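Local coordinates for receptor-type adenylate cyclase GRESAG 4.1 (Trypanosoma brucei, PDB 1FX2), which converts ATP to 3',5'-cyclic AMP and diphosphate with a magnesium cofactor, this chain being the catalytic domain, probably cytoplasmic, of a membrane-spanning class III cyclase, at residues S126-G131 / N217-R222; F17-S22 / R133-I138; G141-R146 / G158-M163. All coordinates share one frame; numbering follows the deposited sequence. Where two conformers were deposited one is given.

Interaction 1: residues S126-G131 / N217-R222. With DTT (2,3-dihydroxy-1,4-dithiobutane), chain C.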
loop_
_atom_site.group_PDB
_atom_site.type_symbol
_atom_site.label_atom_id
_atom_site.label_comp_id
_atom_site.label_asym_id
_atom_site.label_seq_id
_atom_site.Cartn_x
_atom_site.Cartn_y
_atom_site.Cartn_z
ATOM N N SER A 126 -7.373 25.942 13.296
ATOM C CA SER A 126 -7.427 26.768 12.075
ATOM C C SER A 126 -6.252 26.579 11.138
ATOM O O SER A 126 -6.404 26.837 9.948
ATOM C CB SER A 126 -7.572 28.243 12.469
ATOM O OG SER A 126 -6.454 28.720 13.190
ATOM N N ARG A 127 -5.105 26.082 11.614
ATOM C CA ARG A 127 -3.983 25.891 10.701
ATOM C C ARG A 127 -4.156 24.632 9.946
ATOM O O ARG A 127 -3.445 24.408 8.960
ATOM C CB ARG A 127 -2.650 25.710 11.474
ATOM C CG ARG A 127 -2.177 26.945 12.137
ATOM C CD ARG A 127 -0.962 26.526 13.090
ATOM N NE ARG A 127 -0.829 27.523 14.120
ATOM C CZ ARG A 127 -0.774 27.319 15.431
ATOM N NH1 ARG A 127 -0.814 26.107 16.014
ATOM N NH2 ARG A 127 -0.771 28.392 16.172
ATOM N N LEU A 128 -5.148 23.788 10.366
ATOM C CA LEU A 128 -5.294 22.452 9.765
ATOM C C LEU A 128 -6.645 22.223 9.095
ATOM O O LEU A 128 -6.684 21.353 8.202
ATOM C CB LEU A 128 -5.172 21.348 10.873
ATOM C CG LEU A 128 -3.792 21.386 11.527
ATOM C CD1 LEU A 128 -3.797 20.411 12.733
ATOM C CD2 LEU A 128 -2.726 20.924 10.534
ATOM N N TRP A 129 -7.687 22.945 9.506
ATOM C CA TRP A 129 -9.055 22.631 9.060
ATOM C C TRP A 129 -9.827 23.892 8.937
ATOM O O TRP A 129 -9.696 24.838 9.735
ATOM C CB TRP A 129 -9.767 21.711 10.123
ATOM C CG TRP A 129 -9.142 20.323 10.272
ATOM C CD1 TRP A 129 -8.268 19.925 11.248
ATOM C CD2 TRP A 129 -9.352 19.209 9.411
ATOM N NE1 TRP A 129 -7.869 18.632 10.972
ATOM C CE2 TRP A 129 -8.568 18.156 9.873
ATOM C CE3 TRP A 129 -10.186 19.010 8.306
ATOM C CZ2 TRP A 129 -8.624 16.852 9.291
ATOM C CZ3 TRP A 129 -10.214 17.731 7.713
ATOM C CH2 TRP A 129 -9.469 16.686 8.223
ATOM N N ASN A 130 -10.658 23.919 7.890
ATOM C CA ASN A 130 -11.503 25.100 7.627
ATOM C C ASN A 130 -12.472 24.791 6.487
ATOM O O ASN A 130 -12.039 24.487 5.356
ATOM C CB ASN A 130 -10.588 26.274 7.116
ATOM C CG ASN A 130 -11.359 27.566 6.772
ATOM O OD1 ASN A 130 -12.346 27.932 7.399
ATOM N ND2 ASN A 130 -10.885 28.249 5.697
ATOM N N GLY A 131 -13.765 24.941 6.762
ATOM C CA GLY A 131 -14.768 24.811 5.739
ATOM C C GLY A 131 -15.129 23.414 5.305
ATOM O O GLY A 131 -15.042 22.470 6.084
ATOM N N ASN A 217 -0.218 13.054 1.859
ATOM C CA ASN A 217 -0.240 14.041 2.920
ATOM C C ASN A 217 -0.186 15.381 2.185
ATOM O O ASN A 217 0.744 15.641 1.429
ATOM C CB ASN A 217 0.953 13.773 3.842
ATOM C CG ASN A 217 0.815 12.438 4.578
ATOM O OD1 ASN A 217 1.731 11.535 4.578
ATOM N ND2 ASN A 217 -0.324 12.237 5.139
ATOM N N THR A 218 -1.176 16.227 2.424
ATOM C CA THR A 218 -1.387 17.514 1.713
ATOM C C THR A 218 -1.149 18.626 2.748
ATOM O O THR A 218 -0.090 19.266 2.788
ATOM C CB THR A 218 -2.818 17.592 1.029
ATOM O OG1 THR A 218 -3.879 17.512 1.988
ATOM C CG2 THR A 218 -3.004 16.391 0.085
ATOM N N VAL A 219 -2.192 18.913 3.526
ATOM C CA VAL A 219 -2.070 19.869 4.651
ATOM C C VAL A 219 -1.175 19.193 5.687
ATOM O O VAL A 219 -1.436 18.140 6.303
ATOM C CB VAL A 219 -3.395 20.133 5.178
ATOM C CG1 VAL A 219 -3.299 21.015 6.425
ATOM C CG2 VAL A 219 -4.175 20.819 4.118
ATOM N N PRO A 220 -0.051 19.819 5.967
ATOM C CA PRO A 220 0.850 19.186 6.929
ATOM C C PRO A 220 0.271 18.986 8.392
ATOM O O PRO A 220 -0.396 19.866 8.880
ATOM C CB PRO A 220 2.077 20.146 6.922
ATOM C CG PRO A 220 1.876 21.006 5.659
ATOM C CD PRO A 220 0.419 21.143 5.493
ATOM N N SER A 221 0.502 17.832 9.008
ATOM C CA SER A 221 0.041 17.427 10.343
ATOM C C SER A 221 -1.473 17.120 10.499
ATOM O O SER A 221 -1.973 16.948 11.591
ATOM C CB SER A 221 0.370 18.440 11.412
ATOM O OG SER A 221 1.733 18.794 11.216
ATOM N N ARG A 222 -2.172 17.099 9.377
ATOM C CA ARG A 222 -3.542 16.727 9.458
ATOM C C ARG A 222 -3.607 15.207 9.640
ATOM O O ARG A 222 -2.979 14.439 8.843
ATOM C CB ARG A 222 -4.170 17.150 8.105
ATOM C CG ARG A 222 -5.627 16.985 8.056
ATOM C CD ARG A 222 -6.177 17.433 6.654
ATOM N NE ARG A 222 -6.567 18.859 6.601
ATOM C CZ ARG A 222 -7.133 19.368 5.530
ATOM N NH1 ARG A 222 -7.361 18.633 4.443
ATOM N NH2 ARG A 222 -7.587 20.648 5.557
HETATM S S1 DTT C . -11.091 19.277 2.385
HETATM C C1 DTT C . -10.592 20.932 2.025
HETATM C C2 DTT C . -9.866 21.093 3.275
HETATM O O2 DTT C . -11.502 22.472 3.783
HETATM C C3 DTT C . -10.666 21.568 4.360
HETATM O O3 DTT C . -8.837 21.356 3.114
HETATM C C4 DTT C . -10.047 22.192 5.449
HETATM S S4 DTT C . -11.260 21.537 6.477
#

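Interaction 2: residues F17-S22 / R133-I138. With SO4 (sulfate ion), chain B.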
loop_
_atom_site.group_PDB
_atom_site.type_symbol
_atom_site.label_atom_id
_atom_site.label_comp_id
_atom_site.label_asym_id
_atom_site.label_seq_id
_atom_site.Cartn_x
_atom_site.Cartn_y
_atom_site.Cartn_z
ATOM N N PHE A 17 -11.959 10.988 -7.924
ATOM C CA PHE A 17 -13.331 11.213 -7.471
ATOM C C PHE A 17 -13.271 12.009 -6.206
ATOM O O PHE A 17 -12.372 11.854 -5.382
ATOM C CB PHE A 17 -14.074 9.859 -7.159
ATOM C CG PHE A 17 -14.511 9.150 -8.386
ATOM C CD1 PHE A 17 -13.624 8.373 -9.114
ATOM C CD2 PHE A 17 -15.802 9.302 -8.844
ATOM C CE1 PHE A 17 -14.011 7.727 -10.312
ATOM C CE2 PHE A 17 -16.193 8.634 -10.058
ATOM C CZ PHE A 17 -15.272 7.839 -10.781
ATOM N N THR A 18 -14.227 12.937 -6.064
ATOM C CA THR A 18 -14.292 13.797 -4.878
ATOM C C THR A 18 -15.722 13.853 -4.395
ATOM O O THR A 18 -16.702 13.759 -5.168
ATOM C CB THR A 18 -13.823 15.244 -5.134
ATOM O OG1 THR A 18 -14.829 15.955 -5.875
ATOM C CG2 THR A 18 -12.457 15.314 -5.895
ATOM N N ASP A 19 -15.849 14.108 -3.077
ATOM C CA ASP A 19 -17.172 14.351 -2.458
ATOM C C ASP A 19 -17.021 15.187 -1.262
ATOM O O ASP A 19 -15.968 15.125 -0.527
ATOM C CB ASP A 19 -17.888 13.062 -1.910
ATOM C CG ASP A 19 -18.644 12.320 -2.959
ATOM O OD1 ASP A 19 -18.114 11.366 -3.593
ATOM O OD2 ASP A 19 -19.813 12.636 -3.172
ATOM N N ILE A 20 -18.024 16.009 -0.985
ATOM C CA ILE A 20 -18.053 16.720 0.290
ATOM C C ILE A 20 -18.519 15.704 1.376
ATOM O O ILE A 20 -19.528 15.028 1.213
ATOM C CB ILE A 20 -19.066 17.860 0.249
ATOM C CG1 ILE A 20 -18.550 18.963 -0.691
ATOM C CG2 ILE A 20 -19.260 18.448 1.714
ATOM C CD1 ILE A 20 -19.664 20.019 -0.973
ATOM N N GLU A 21 -17.729 15.468 2.432
ATOM C CA GLU A 21 -18.172 14.533 3.488
ATOM C C GLU A 21 -19.354 15.195 4.214
ATOM O O GLU A 21 -19.333 16.376 4.547
ATOM C CB GLU A 21 -17.047 14.312 4.497
ATOM C CG GLU A 21 -17.486 13.393 5.677
ATOM C CD GLU A 21 -16.408 13.186 6.730
ATOM O OE1 GLU A 21 -16.458 13.778 7.833
ATOM O OE2 GLU A 21 -15.563 12.339 6.492
ATOM N N SER A 22 -20.345 14.349 4.563
ATOM C CA SER A 22 -21.565 14.686 5.310
ATOM C C SER A 22 -22.441 15.730 4.618
ATOM O O SER A 22 -23.054 16.544 5.271
ATOM C CB SER A 22 -21.189 15.137 6.725
ATOM O OG SER A 22 -20.304 14.236 7.338
ATOM N N ARG A 133 -15.167 19.762 4.041
ATOM C CA ARG A 133 -14.091 18.743 4.061
ATOM C C ARG A 133 -14.355 17.748 2.918
ATOM O O ARG A 133 -15.426 17.075 2.884
ATOM C CB ARG A 133 -14.123 18.013 5.437
ATOM C CG ARG A 133 -13.756 18.896 6.613
ATOM C CD ARG A 133 -13.876 18.113 7.904
ATOM N NE ARG A 133 -13.561 19.035 9.037
ATOM C CZ ARG A 133 -13.403 18.563 10.272
ATOM N NH1 ARG A 133 -13.530 17.266 10.524
ATOM N NH2 ARG A 133 -13.205 19.434 11.268
ATOM N N VAL A 134 -13.451 17.716 1.974
ATOM C CA VAL A 134 -13.684 16.954 0.720
ATOM C C VAL A 134 -12.795 15.714 0.811
ATOM O O VAL A 134 -11.611 15.783 1.163
ATOM C CB VAL A 134 -13.160 17.816 -0.420
ATOM C CG1 VAL A 134 -13.283 17.047 -1.766
ATOM C CG2 VAL A 134 -14.031 19.081 -0.541
ATOM N N ARG A 135 -13.460 14.560 0.575
ATOM C CA ARG A 135 -12.710 13.283 0.457
ATOM C C ARG A 135 -12.360 13.053 -0.983
ATOM O O ARG A 135 -13.103 13.441 -1.895
ATOM C CB ARG A 135 -13.547 12.093 0.997
ATOM C CG ARG A 135 -14.878 11.942 0.353
ATOM C CD ARG A 135 -15.468 10.517 0.793
ATOM N NE ARG A 135 -16.774 10.321 0.217
ATOM C CZ ARG A 135 -17.872 10.682 0.843
ATOM N NH1 ARG A 135 -17.800 11.241 2.075
ATOM N NH2 ARG A 135 -19.068 10.492 0.252
ATOM N N VAL A 136 -11.164 12.476 -1.211
ATOM C CA VAL A 136 -10.681 12.279 -2.586
ATOM C C VAL A 136 -10.066 10.894 -2.727
ATOM O O VAL A 136 -9.321 10.438 -1.800
ATOM C CB VAL A 136 -9.552 13.324 -2.867
ATOM C CG1 VAL A 136 -9.042 13.231 -4.319
ATOM C CG2 VAL A 136 -10.080 14.785 -2.633
ATOM N N GLY A 137 -10.364 10.270 -3.872
ATOM C CA GLY A 137 -9.692 8.970 -4.171
ATOM C C GLY A 137 -9.075 9.087 -5.569
ATOM O O GLY A 137 -9.704 9.661 -6.495
ATOM N N ILE A 138 -7.927 8.432 -5.734
ATOM C CA ILE A 138 -7.199 8.487 -6.992
ATOM C C ILE A 138 -6.730 7.090 -7.376
ATOM O O ILE A 138 -6.262 6.339 -6.487
ATOM C CB ILE A 138 -5.901 9.356 -6.882
ATOM C CG1 ILE A 138 -6.254 10.777 -6.414
ATOM C CG2 ILE A 138 -5.202 9.440 -8.286
ATOM C CD1 ILE A 138 -5.011 11.601 -6.142
HETATM S S SO4 B . -21.222 10.767 3.510
HETATM O O1 SO4 B . -22.364 11.108 4.323
HETATM O O2 SO4 B . -21.480 10.886 2.072
HETATM O O3 SO4 B . -20.088 11.558 3.913
HETATM O O4 SO4 B . -20.892 9.349 3.807
HETATM O O HOH W 1 -14.260 14.941 9.180
HETATM O O HOH W 2 -15.670 11.180 3.936
#

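Interaction 3: residues G141-R146 / G158-M163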
loop_
_atom_site.group_PDB
_atom_site.type_symbol
_atom_site.label_atom_id
_atom_site.label_comp_id
_atom_site.label_asym_id
_atom_site.label_seq_id
_atom_site.Cartn_x
_atom_site.Cartn_y
_atom_site.Cartn_z
ATOM N N GLY A 141 -5.385 3.328 -14.169
ATOM C CA GLY A 141 -5.490 1.999 -14.839
ATOM C C GLY A 141 -6.062 2.147 -16.232
ATOM O O GLY A 141 -6.523 3.177 -16.628
ATOM N N LEU A 142 -6.037 1.012 -16.968
ATOM C CA LEU A 142 -6.613 0.992 -18.294
ATOM C C LEU A 142 -8.131 1.103 -18.201
ATOM O O LEU A 142 -8.726 0.517 -17.310
ATOM C CB LEU A 142 -6.189 -0.299 -19.020
ATOM C CG LEU A 142 -4.705 -0.344 -19.329
ATOM C CD1 LEU A 142 -4.327 -1.740 -19.758
ATOM C CD2 LEU A 142 -4.224 0.652 -20.328
ATOM N N CYS A 143 -8.734 1.909 -19.073
ATOM C CA CYS A 143 -10.158 2.125 -19.046
ATOM C C CYS A 143 -10.784 1.802 -20.385
ATOM O O CYS A 143 -10.104 1.766 -21.412
ATOM C CB CYS A 143 -10.481 3.597 -18.846
ATOM S SG CYS A 143 -10.102 4.219 -17.208
ATOM N N ASP A 144 -12.078 1.551 -20.322
ATOM C CA ASP A 144 -12.930 1.407 -21.526
ATOM C C ASP A 144 -13.402 2.857 -21.723
ATOM O O ASP A 144 -14.081 3.467 -20.868
ATOM C CB ASP A 144 -14.061 0.431 -21.193
ATOM C CG ASP A 144 -15.242 0.521 -22.162
ATOM O OD1 ASP A 144 -15.188 1.295 -23.130
ATOM O OD2 ASP A 144 -16.212 -0.221 -21.924
ATOM N N ILE A 145 -12.890 3.481 -22.775
ATOM C CA ILE A 145 -13.115 4.848 -23.089
ATOM C C ILE A 145 -14.179 4.982 -24.186
ATOM O O ILE A 145 -14.055 4.302 -25.214
ATOM C CB ILE A 145 -11.820 5.463 -23.593
ATOM C CG1 ILE A 145 -10.672 5.226 -22.583
ATOM C CG2 ILE A 145 -12.063 6.921 -23.882
ATOM C CD1 ILE A 145 -9.273 5.994 -22.935
ATOM N N ARG A 146 -15.134 5.901 -24.011
ATOM C CA ARG A 146 -16.222 6.159 -24.965
ATOM C C ARG A 146 -16.495 7.614 -25.169
ATOM O O ARG A 146 -16.366 8.421 -24.251
ATOM C CB ARG A 146 -17.500 5.524 -24.460
ATOM C CG ARG A 146 -17.331 4.087 -24.216
ATOM C CD ARG A 146 -18.616 3.410 -23.818
ATOM N NE ARG A 146 -18.415 1.961 -23.752
ATOM C CZ ARG A 146 -19.081 1.133 -22.948
ATOM N NH1 ARG A 146 -20.013 1.576 -22.104
ATOM N NH2 ARG A 146 -18.807 -0.155 -22.999
ATOM N N GLY A 158 -15.692 0.580 -16.505
ATOM C CA GLY A 158 -14.964 -0.580 -16.117
ATOM C C GLY A 158 -14.392 -0.617 -14.723
ATOM O O GLY A 158 -14.791 0.124 -13.849
ATOM N N ARG A 159 -13.466 -1.529 -14.559
ATOM C CA ARG A 159 -12.832 -1.737 -13.303
ATOM C C ARG A 159 -12.080 -0.530 -12.791
ATOM O O ARG A 159 -12.060 -0.308 -11.591
ATOM C CB ARG A 159 -11.850 -2.926 -13.358
ATOM C CG ARG A 159 -12.612 -4.284 -13.495
ATOM C CD ARG A 159 -11.686 -5.545 -13.529
ATOM N NE ARG A 159 -11.040 -5.821 -12.228
ATOM C CZ ARG A 159 -10.680 -7.031 -11.774
ATOM N NH1 ARG A 159 -10.892 -8.121 -12.511
ATOM N NH2 ARG A 159 -10.095 -7.155 -10.582
ATOM N N THR A 160 -11.474 0.252 -13.671
ATOM C CA THR A 160 -10.658 1.418 -13.254
ATOM C C THR A 160 -11.516 2.502 -12.590
ATOM O O THR A 160 -11.220 2.871 -11.428
ATOM C CB THR A 160 -9.770 1.911 -14.410
ATOM O OG1 THR A 160 -8.849 0.847 -14.714
ATOM C CG2 THR A 160 -8.965 3.145 -14.044
ATOM N N PRO A 161 -12.602 2.950 -13.214
ATOM C CA PRO A 161 -13.381 3.959 -12.484
ATOM C C PRO A 161 -14.056 3.351 -11.253
ATOM O O PRO A 161 -14.207 4.030 -10.222
ATOM C CB PRO A 161 -14.409 4.476 -13.514
ATOM C CG PRO A 161 -14.282 3.560 -14.697
ATOM C CD PRO A 161 -12.995 2.835 -14.639
ATOM N N ASN A 162 -14.413 2.072 -11.297
ATOM C CA ASN A 162 -15.034 1.432 -10.143
ATOM C C ASN A 162 -14.065 1.484 -8.988
ATOM O O ASN A 162 -14.455 1.883 -7.861
ATOM C CB ASN A 162 -15.377 -0.043 -10.420
ATOM C CG ASN A 162 -16.095 -0.722 -9.238
ATOM O OD1 ASN A 162 -17.203 -0.329 -8.921
ATOM N ND2 ASN A 162 -15.459 -1.692 -8.597
ATOM N N MET A 163 -12.788 1.138 -9.224
ATOM C CA MET A 163 -11.840 1.151 -8.091
ATOM C C MET A 163 -11.578 2.561 -7.603
ATOM O O MET A 163 -11.417 2.739 -6.395
ATOM C CB MET A 163 -10.428 0.355 -8.275
ATOM C CG MET A 163 -9.553 -0.277 -6.742
ATOM S SD MET A 163 -8.169 -0.873 -7.798
ATOM C CE MET A 163 -6.414 -0.639 -7.050
HETATM O O HOH W 3 -11.661 0.222 -16.617
#

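Interaction 1: residues S126-G131 / N217-R222
Arg-222 reaches across from the 217-222 loop and lays its guanidinium flat on the indole of Trp-129, the two planes only 17° apart. The stack is also a cation-pi contact: Arg-222 CZ sits 4.2 Å from the centroid of the six-membered ring of Trp-129, over its face. The aliphatic part of the arginine shares this surface, with Arg-222 CD making a CH-pi contact 3.9 Å from the same centroid. A bend about CG-CD (chi3 -91°) turns the end of an otherwise extended chain so that its planar group can follow the ring. On the opposite face of the guanidinium lies Val-219 CG2 of the same loop, which leaves the group sandwiched between indole and methyl. Its edge does the polar work. Side-on, NE and NH2 of Arg-222 both donate to the carbonyl oxygen of Leu-128, NH2 at 2.9 Å and NE at 3.0 Å, and the acceptor lies in the guanidinium plane; two bonds to one atom fix the rotation of the group. Farther along the edge Arg-222 NH2 donates to O3 of the bound dithiothreitol, 2.8 Å away, while NH1 is held by Gly-174 O and Gln-82 OE1. Trp-129 meets the ligand differently, with S4 near the edge of the indole, though the modelled place of this sulfur is doubtful. Alongside, Leu-128 CD2 packs 4.1 Å from Val-219 CG1, where the type II beta turn of residues 219-222 approaches the end of helix 122-128. Val-219 also rests on Leu-83 and Leu-86 of helix 71-87. The whole is a stacked arginine-tryptophan pair lining a pocket of the cyclase catalytic domain, occupied here by dithiothreitol that probably came from the crystallisation liquor.

Interaction 2: residues F17-S22 / R133-I138
The guanidinium of Arg-135 has the CB of Asp-19 over one face, 3.3 Å above its plane, and a sulfate oxygen and a water at its edge. The two side chains cross with carboxylate and guanidinium planes 26° apart. Only the aspartate methylene lies over the face; the carboxylate stays beyond salt-bridge range, and Asp-19 OD2 bonds to Ser-63. Arg-135 NH1 donates to sulfate O3 at 3.0 Å, and the same oxygen accepts a nearly straight bond from Ser-22 N (2.9 Å, 175°). Arg-135 NE is paired with Glu-168 and NH2, whose placement is less certain, with Glu-232. With CG between the backbone N and carbonyl carbon (chi1 56°), the extended chain leans over the neighbouring strand.

In the conformer described, Glu-21 reaches both arginines through water: one links OE1 to Arg-133 NH1, another OE2 to Arg-135 NH1. OE2 also accepts from Gly-173 N; Arg-133 is further held by Tyr-125 OH at NH2 and Glu-103 at NH1. The backbones form an antiparallel ladder in which Phe-17/Gly-137 and Asp-19/Arg-135 are hydrogen-bonded pairs; Arg-135 N to Asp-19 O measures 2.8 Å. Glu-21 N to Arg-133 O extends it, also at 2.8 Å. The other face carries Thr-18, Ile-20, Val-134 and Val-136, with Thr-18 CG2 beside Val-136 CG2 at 4.1 Å.

Asp-19 is a predicted magnesium ligand, as is Asp-62 next to it. Strands 13-20 and 134-141 are central in the mixed sheet, flanked by strands 63-68 and 176-179; helix 71-87 packs on the valine face, while helix 159-169 meets Phe-17 on the other.

Interaction 3: residues G141-R146 / G158-M163
Gly-141 and Thr-160 bring their CA atoms within 5.4 Å where the chain leaving strand 134-141 passes the first turn of helix 159-169, Gly-158 holding the N-cap position. Thr-160 carries the contact, its CB directed at the facing segment and its two branches used differently. OG1, anti to the carbonyl carbon (chi1 -64°), donates to Leu-142 O at 2.6 Å. The hydroxyl comes from above the carbonyl plane, 43° out of it, rather than along a lone pair. A water gives that carbonyl a second donor, 3.0 Å from Leu-142 O, and in turn accepts from Thr-160 N at 3.0 Å. One threonine thus holds the Leu-142 carbonyl twice, directly through its side chain and by a water bridge from its backbone, and the water takes up an N-H from the first turn of the helix.

The strand 144-147 that follows pairs with strand 154-157 as a two-stranded antiparallel hairpin; the contact joins the chain on its way into this hairpin to the helix that follows it. The methyl branch of Thr-160 turns to Cys-143: CG2 lies 3.5 Å from SG, which also meets Pro-161 CD at 4.1 Å. This small apolar patch continues onto strand 13-20, where Cys-143 touches Val-13, and Thr-160 and Pro-161 touch Leu-15. Thr-160 OG1 also lies 3.4 Å from Gly-141 C, resting directly on the glycine backbone. Within the hairpin strand, Asp-144 OD2 forms a salt bridge with Arg-146 NH2 at 2.8 Å.

Interaction 2 lies in the core of the domain, its centre about 4 Å from that of the chain, and includes Asp-19 of the predicted magnesium site. Interaction 1 is centred about 15 Å from it; its segment 126-131 runs into 133-138 with one residue between, and the two contacts interleave along the chain. Arg-133 and Val-134 help line the same dithiothreitol pocket as Trp-129 and Arg-222, and Arg-133 makes a cation-pi contact with Trp-129. Interaction 3, centred about 19 Å from interaction 2, touches it where Phe-17 CE1 packs 3.7 Å from Pro-161 O. Interactions 1 and 3 sit on opposite sides of the chain's centre, about 17 Å apart at their nearest atoms.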